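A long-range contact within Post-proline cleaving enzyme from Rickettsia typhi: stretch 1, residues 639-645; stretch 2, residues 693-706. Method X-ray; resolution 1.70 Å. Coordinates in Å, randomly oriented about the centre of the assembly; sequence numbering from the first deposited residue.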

ATOM      1  N   PRO A 639       9.729 -13.751  22.954  1.00 22.42           N
ATOM      2  CA  PRO A 639      10.371 -14.335  21.787  1.00 22.35           C
ATOM      3  C   PRO A 639      11.335 -13.288  21.235  1.00 22.12           C
ATOM      4  O   PRO A 639      11.052 -12.084  21.347  1.00 21.14           O
ATOM      5  CB  PRO A 639       9.215 -14.620  20.822  1.00 21.64           C
ATOM      6  CG  PRO A 639       8.037 -13.951  21.362  1.00 21.40           C
ATOM      7  CD  PRO A 639       8.291 -13.557  22.802  1.00 21.60           C
ATOM      8  N   THR A 640      12.455 -13.763  20.681  1.00 22.43           N
ATOM      9  CA  THR A 640      13.460 -12.921  20.038  1.00 22.08           C
ATOM     10  C   THR A 640      12.770 -12.116  18.960  1.00 20.61           C
ATOM     11  O   THR A 640      11.957 -12.656  18.220  1.00 19.47           O
ATOM     12  CB  THR A 640      14.607 -13.750  19.425  1.00 23.50           C
ATOM     13  OG1 THR A 640      15.655 -12.897  18.951  1.00 24.73           O
ATOM     14  CG2 THR A 640      14.164 -14.722  18.334  1.00 23.72           C
ATOM     15  N   VAL A 641      13.081 -10.830  18.914  1.00 19.92           N
ATOM     16  CA  VAL A 641      12.387  -9.921  18.035  1.00 18.84           C
ATOM     17  C   VAL A 641      13.383  -9.092  17.240  1.00 18.64           C
ATOM     18  O   VAL A 641      14.407  -8.626  17.761  1.00 18.85           O
ATOM     19  CB  VAL A 641      11.387  -9.017  18.787  1.00 18.87           C
ATOM     20  CG1 VAL A 641      12.064  -8.297  19.912  1.00 19.98           C
ATOM     21  CG2 VAL A 641      10.730  -8.003  17.861  1.00 17.84           C
ATOM     22  N   LEU A 642      13.076  -8.906  15.959  1.00 18.01           N
ATOM     23  CA  LEU A 642      13.775  -7.971  15.085  1.00 18.09           C
ATOM     24  C   LEU A 642      12.894  -6.740  14.918  1.00 17.14           C
ATOM     25  O   LEU A 642      11.751  -6.857  14.559  1.00 16.49           O
ATOM     26  CB  LEU A 642      13.994  -8.608  13.686  1.00 18.63           C
ATOM     27  CG  LEU A 642      14.567  -7.675  12.602  1.00 19.12           C
ATOM     28  CD1 LEU A 642      15.927  -7.117  12.988  1.00 20.08           C
ATOM     29  CD2 LEU A 642      14.778  -8.410  11.262  1.00 19.70           C
ATOM     30  N   ILE A 643      13.416  -5.566  15.283  1.00 16.98           N
ATOM     31  CA  ILE A 643      12.629  -4.312  15.243  1.00 16.36           C
ATOM     32  C   ILE A 643      13.249  -3.437  14.184  1.00 16.34           C
ATOM     33  O   ILE A 643      14.464  -3.255  14.139  1.00 16.37           O
ATOM     34  CB  ILE A 643      12.714  -3.593  16.576  1.00 16.60           C
ATOM     35  CG1 ILE A 643      12.169  -4.447  17.753  1.00 16.75           C
ATOM     36  CG2 ILE A 643      11.956  -2.318  16.472  1.00 15.83           C
ATOM     37  CD1 ILE A 643      12.547  -3.946  19.151  1.00 17.09           C
ATOM     38  N   THR A 644      12.445  -2.913  13.277  1.00 16.18           N
ATOM     39  CA  THR A 644      13.013  -2.031  12.232  1.00 16.60           C
ATOM     40  C   THR A 644      12.308  -0.681  12.165  1.00 16.03           C
ATOM     41  O   THR A 644      11.095  -0.598  12.355  1.00 15.92           O
ATOM     42  CB  THR A 644      12.975  -2.701  10.841  1.00 16.43           C
ATOM     43  OG1 THR A 644      11.611  -2.739  10.319  1.00 16.41           O
ATOM     44  CG2 THR A 644      13.540  -4.113  10.918  1.00 17.25           C
ATOM     45  N   ASP A 645      13.066   0.366  11.865  1.00 15.82           N
ATOM     46  CA  ASP A 645      12.450   1.661  11.636  1.00 16.04           C
ATOM     47  C   ASP A 645      13.320   2.547  10.723  1.00 16.33           C
ATOM     48  O   ASP A 645      14.388   2.098  10.269  1.00 15.98           O
ATOM     49  CB  ASP A 645      12.103   2.285  12.995  1.00 16.23           C
ATOM     50  CG  ASP A 645      13.306   2.770  13.772  1.00 17.15           C
ATOM     51  OD1 ASP A 645      14.209   3.385  13.189  1.00 17.72           O
ATOM     52  OD2 ASP A 645      13.294   2.601  14.997  1.00 17.25           O
TER
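Stretch 2, residues 693-706: NYFINLYTFFANAL

The most striking feature of this contact is one aromatic ring, that of Phe 701, which meets three consecutive residues of stretch 1. Leu 642 lies over one face of the ring. Leu 642 CB sits 3.8 Å from the centroid of the Phe 701 ring, 9° off the ring normal, which is the geometry of a CH-pi contact. At the ring edge, near its plane, Thr 640 O approaches Phe 701 CZ at 3.6 Å. Between them in sequence, Val 641 C is 3.9 Å from Phe 701 CZ. Leu 642 N also lies 3.6 Å from Phe 701 CZ, so the ring packs against backbone as well as side chain.

Stretch 2 is helical, with i to i-4 backbone hydrogen bonds running from Asn 697 N to Leu 706 N. It continues a helix that begins earlier in the chain. Most of stretch 1 is extended strand, which continues later in the chain. The two axes are nearly antiparallel, at 173°, and approach to 9.7 Å. Ala 705 therefore lies near Thr 640, Phe 701 near Leu 642, and Tyr 694 near Thr 644.

The strand alternates. Thr 640, Leu 642 and Thr 644 point toward the helix, while Val 641 points away. At one end, Thr 640 CG2 touches Ala 705 CB at 4.0 Å. In the middle, Leu 642 reaches past Phe 701 to the preceding turn, where its CD2 lies 3.8 Å from Leu 698 CA and 4.2 Å from Leu 698 CB.

At the other end the contact becomes polar. The CA-to-CB bond of Tyr 694 points sideways to the strand, but the end of the side chain comes nearer. Thr 644 OG1 donates a hydrogen bond to Tyr 694 OH at 3.0 Å, near the plane of the tyrosine ring. This is the only hydrogen bond between the stretches. The contact buries 343 Å² in total.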

ATOM      1  N   ASN A 693      19.282  -5.632   1.100  1.00 19.15           N
ATOM      2  CA  ASN A 693      19.974  -5.796   2.380  1.00 20.00           C
ATOM      3  C   ASN A 693      18.996  -5.997   3.543  1.00 19.12           C
ATOM      4  O   ASN A 693      19.241  -6.796   4.437  1.00 18.72           O
ATOM      5  CB  ASN A 693      20.914  -4.623   2.581  1.00 21.59           C
ATOM      6  CG  ASN A 693      21.782  -4.780   3.820  1.00 23.65           C
ATOM      7  OD1 ASN A 693      22.705  -5.576   3.862  1.00 26.59           O
ATOM      8  ND2 ASN A 693      21.453  -4.035   4.836  1.00 25.35           N
ATOM      9  N   TYR A 694      17.884  -5.244   3.538  1.00 18.20           N
ATOM     10  CA  TYR A 694      16.834  -5.398   4.535  1.00 17.94           C
ATOM     11  C   TYR A 694      16.286  -6.840   4.588  1.00 17.92           C
ATOM     12  O   TYR A 694      16.206  -7.458   5.657  1.00 17.94           O
ATOM     13  CB  TYR A 694      15.721  -4.407   4.195  1.00 17.75           C
ATOM     14  CG  TYR A 694      14.588  -4.393   5.145  1.00 17.27           C
ATOM     15  CD1 TYR A 694      13.537  -5.278   5.031  1.00 16.67           C
ATOM     16  CD2 TYR A 694      14.571  -3.477   6.217  1.00 17.50           C
ATOM     17  CE1 TYR A 694      12.489  -5.258   5.926  1.00 16.84           C
ATOM     18  CE2 TYR A 694      13.491  -3.404   7.069  1.00 17.14           C
ATOM     19  CZ  TYR A 694      12.492  -4.311   6.975  1.00 16.91           C
ATOM     20  OH  TYR A 694      11.432  -4.286   7.798  1.00 17.03           O
ATOM     21  N   PHE A 695      15.967  -7.401   3.429  1.00 17.35           N
ATOM     22  CA  PHE A 695      15.445  -8.769   3.382  1.00 17.86           C
ATOM     23  C   PHE A 695      16.469  -9.876   3.661  1.00 18.21           C
ATOM     24  O   PHE A 695      16.123 -10.907   4.204  1.00 18.35           O
ATOM     25  CB  PHE A 695      14.679  -9.020   2.093  1.00 17.93           C
ATOM     26  CG  PHE A 695      13.353  -8.326   2.097  1.00 19.20           C
ATOM     27  CD1 PHE A 695      12.391  -8.671   3.072  1.00 20.04           C
ATOM     28  CD2 PHE A 695      13.138  -7.239   1.302  1.00 19.04           C
ATOM     29  CE1 PHE A 695      11.172  -8.036   3.137  1.00 20.26           C
ATOM     30  CE2 PHE A 695      11.907  -6.605   1.332  1.00 18.98           C
ATOM     31  CZ  PHE A 695      10.938  -6.983   2.267  1.00 20.18           C
ATOM     32  N   ILE A 696      17.720  -9.627   3.349  1.00 18.61           N
ATOM     33  CA  ILE A 696      18.779 -10.532   3.797  1.00 19.03           C
ATOM     34  C   ILE A 696      18.857 -10.561   5.321  1.00 19.00           C
ATOM     35  O   ILE A 696      19.015 -11.623   5.927  1.00 19.33           O
ATOM     36  CB  ILE A 696      20.159 -10.143   3.200  1.00 20.06           C
ATOM     37  CG1 ILE A 696      20.189 -10.342   1.676  1.00 20.11           C
ATOM     38  CG2 ILE A 696      21.290 -10.900   3.866  1.00 21.06           C
ATOM     39  CD1 ILE A 696      21.215  -9.420   1.035  1.00 20.64           C
ATOM     40  N   ASN A 697      18.798  -9.388   5.937  1.00 18.55           N
ATOM     41  CA  ASN A 697      18.836  -9.304   7.400  1.00 19.01           C
ATOM     42  C   ASN A 697      17.623  -9.982   8.021  1.00 18.63           C
ATOM     43  O   ASN A 697      17.761 -10.814   8.960  1.00 19.56           O
ATOM     44  CB  ASN A 697      18.914  -7.875   7.818  1.00 18.61           C
ATOM     45  CG  ASN A 697      20.293  -7.281   7.608  1.00 19.60           C
ATOM     46  OD1 ASN A 697      21.305  -8.009   7.615  1.00 21.20           O
ATOM     47  ND2 ASN A 697      20.356  -5.935   7.457  1.00 19.50           N
ATOM     48  N   LEU A 698      16.454  -9.699   7.451  1.00 17.63           N
ATOM     49  CA  LEU A 698      15.217 -10.250   7.976  1.00 17.81           C
ATOM     50  C   LEU A 698      15.144 -11.779   7.871  1.00 18.05           C
ATOM     51  O   LEU A 698      14.746 -12.459   8.831  1.00 17.65           O
ATOM     52  CB  LEU A 698      14.014  -9.583   7.276  1.00 17.65           C
ATOM     53  CG  LEU A 698      12.672  -9.939   7.925  1.00 17.97           C
ATOM     54  CD1 LEU A 698      11.741  -8.771   8.067  1.00 18.36           C
ATOM     55  CD2 LEU A 698      12.078 -11.070   7.113  1.00 17.99           C
ATOM     56  N   TYR A 699      15.492 -12.286   6.698  1.00 17.51           N
ATOM     57  CA  TYR A 699      15.425 -13.745   6.446  1.00 18.38           C
ATOM     58  C   TYR A 699      16.562 -14.499   7.142  1.00 18.82           C
ATOM     59  O   TYR A 699      16.347 -15.621   7.550  1.00 18.73           O
ATOM     60  CB  TYR A 699      15.248 -14.096   4.958  1.00 18.90           C
ATOM     61  CG  TYR A 699      13.816 -13.953   4.568  1.00 19.51           C
ATOM     62  CD1 TYR A 699      12.876 -14.917   4.926  1.00 20.56           C
ATOM     63  CD2 TYR A 699      13.395 -12.873   3.853  1.00 18.91           C
ATOM     64  CE1 TYR A 699      11.552 -14.771   4.594  1.00 20.87           C
ATOM     65  CE2 TYR A 699      12.075 -12.715   3.524  1.00 19.80           C
ATOM     66  CZ  TYR A 699      11.160 -13.658   3.889  1.00 21.10           C
ATOM     67  OH  TYR A 699       9.837 -13.494   3.548  1.00 22.80           O
ATOM     68  N   THR A 700      17.697 -13.847   7.379  1.00 18.80           N
ATOM     69  CA  THR A 700      18.757 -14.465   8.152  1.00 19.91           C
ATOM     70  C   THR A 700      18.244 -14.608   9.581  1.00 19.84           C
ATOM     71  O   THR A 700      18.376 -15.685  10.168  1.00 19.92           O
ATOM     72  CB  THR A 700      20.077 -13.680   8.053  1.00 20.65           C
ATOM     73  OG1 THR A 700      20.495 -13.621   6.678  1.00 20.53           O
ATOM     74  CG2 THR A 700      21.166 -14.354   8.909  1.00 21.65           C
ATOM     75  N   PHE A 701      17.604 -13.552  10.097  1.00 19.13           N
ATOM     76  CA  PHE A 701      17.063 -13.557  11.461  1.00 19.02           C
ATOM     77  C   PHE A 701      16.100 -14.763  11.650  1.00 18.62           C
ATOM     78  O   PHE A 701      16.177 -15.492  12.630  1.00 18.93           O
ATOM     79  CB  PHE A 701      16.387 -12.193  11.791  1.00 18.55           C
ATOM     80  CG  PHE A 701      15.485 -12.232  12.980  1.00 18.35           C
ATOM     81  CD1 PHE A 701      16.005 -12.209  14.283  1.00 19.44           C
ATOM     82  CD2 PHE A 701      14.131 -12.303  12.826  1.00 17.95           C
ATOM     83  CE1 PHE A 701      15.145 -12.227  15.366  1.00 19.10           C
ATOM     84  CE2 PHE A 701      13.280 -12.359  13.906  1.00 18.06           C
ATOM     85  CZ  PHE A 701      13.794 -12.334  15.174  1.00 18.63           C
ATOM     86  N   PHE A 702      15.173 -14.952  10.729  1.00 17.95           N
ATOM     87  CA  PHE A 702      14.155 -15.981  10.898  1.00 17.64           C
ATOM     88  C   PHE A 702      14.728 -17.333  10.676  1.00 18.63           C
ATOM     89  O   PHE A 702      14.355 -18.283  11.357  1.00 19.15           O
ATOM     90  CB  PHE A 702      12.964 -15.724   9.963  1.00 16.75           C
ATOM     91  CG  PHE A 702      11.957 -14.759  10.539  1.00 15.91           C
ATOM     92  CD1 PHE A 702      11.297 -15.080  11.705  1.00 15.93           C
ATOM     93  CD2 PHE A 702      11.583 -13.592   9.830  1.00 15.32           C
ATOM     94  CE1 PHE A 702      10.338 -14.239  12.251  1.00 15.67           C
ATOM     95  CE2 PHE A 702      10.628 -12.764  10.360  1.00 14.76           C
ATOM     96  CZ  PHE A 702      10.014 -13.084  11.581  1.00 15.10           C
ATOM     97  N   ALA A 703      15.621 -17.442   9.697  1.00 19.14           N
ATOM     98  CA  ALA A 703      16.200 -18.747   9.370  1.00 19.69           C
ATOM     99  C   ALA A 703      17.001 -19.226  10.571  1.00 20.78           C
ATOM    100  O   ALA A 703      16.936 -20.421  10.957  1.00 20.67           O
ATOM    101  CB  ALA A 703      17.085 -18.644   8.169  1.00 19.80           C
ATOM    102  N   ASN A 704      17.732 -18.314  11.188  1.00 21.14           N
ATOM    103  CA  ASN A 704      18.551 -18.667  12.336  1.00 22.29           C
ATOM    104  C   ASN A 704      17.715 -18.939  13.603  1.00 22.75           C
ATOM    105  O   ASN A 704      18.006 -19.905  14.346  1.00 23.89           O
ATOM    106  CB  ASN A 704      19.565 -17.559  12.576  1.00 22.62           C
ATOM    107  CG  ASN A 704      20.459 -17.818  13.754  1.00 23.51           C
ATOM    108  OD1 ASN A 704      21.536 -18.516  13.648  1.00 25.33           O
ATOM    109  ND2 ASN A 704      20.064 -17.293  14.892  1.00 23.23           N
ATOM    110  N   ALA A 705      16.699 -18.110  13.838  1.00 21.96           N
ATOM    111  CA  ALA A 705      15.812 -18.254  14.993  1.00 22.43           C
ATOM    112  C   ALA A 705      14.947 -19.520  14.965  1.00 23.01           C
ATOM    113  O   ALA A 705      14.726 -20.161  16.030  1.00 24.66           O
ATOM    114  CB  ALA A 705      14.934 -17.001  15.175  1.00 21.71           C
ATOM    115  N   LEU A 706      14.522 -19.936  13.772  1.00 22.22           N
ATOM    116  CA  LEU A 706      13.512 -20.977  13.652  1.00 22.02           C
ATOM    117  C   LEU A 706      14.096 -22.226  13.085  1.00 22.97           C
ATOM    118  O   LEU A 706      13.348 -23.157  12.783  1.00 23.18           O
ATOM    119  CB  LEU A 706      12.347 -20.470  12.774  1.00 21.03           C
ATOM    120  CG  LEU A 706      11.711 -19.145  13.226  1.00 20.30           C
ATOM    121  CD1 LEU A 706      10.636 -18.657  12.249  1.00 19.69           C
ATOM    122  CD2 LEU A 706      11.129 -19.207  14.634  1.00 20.36           C
TER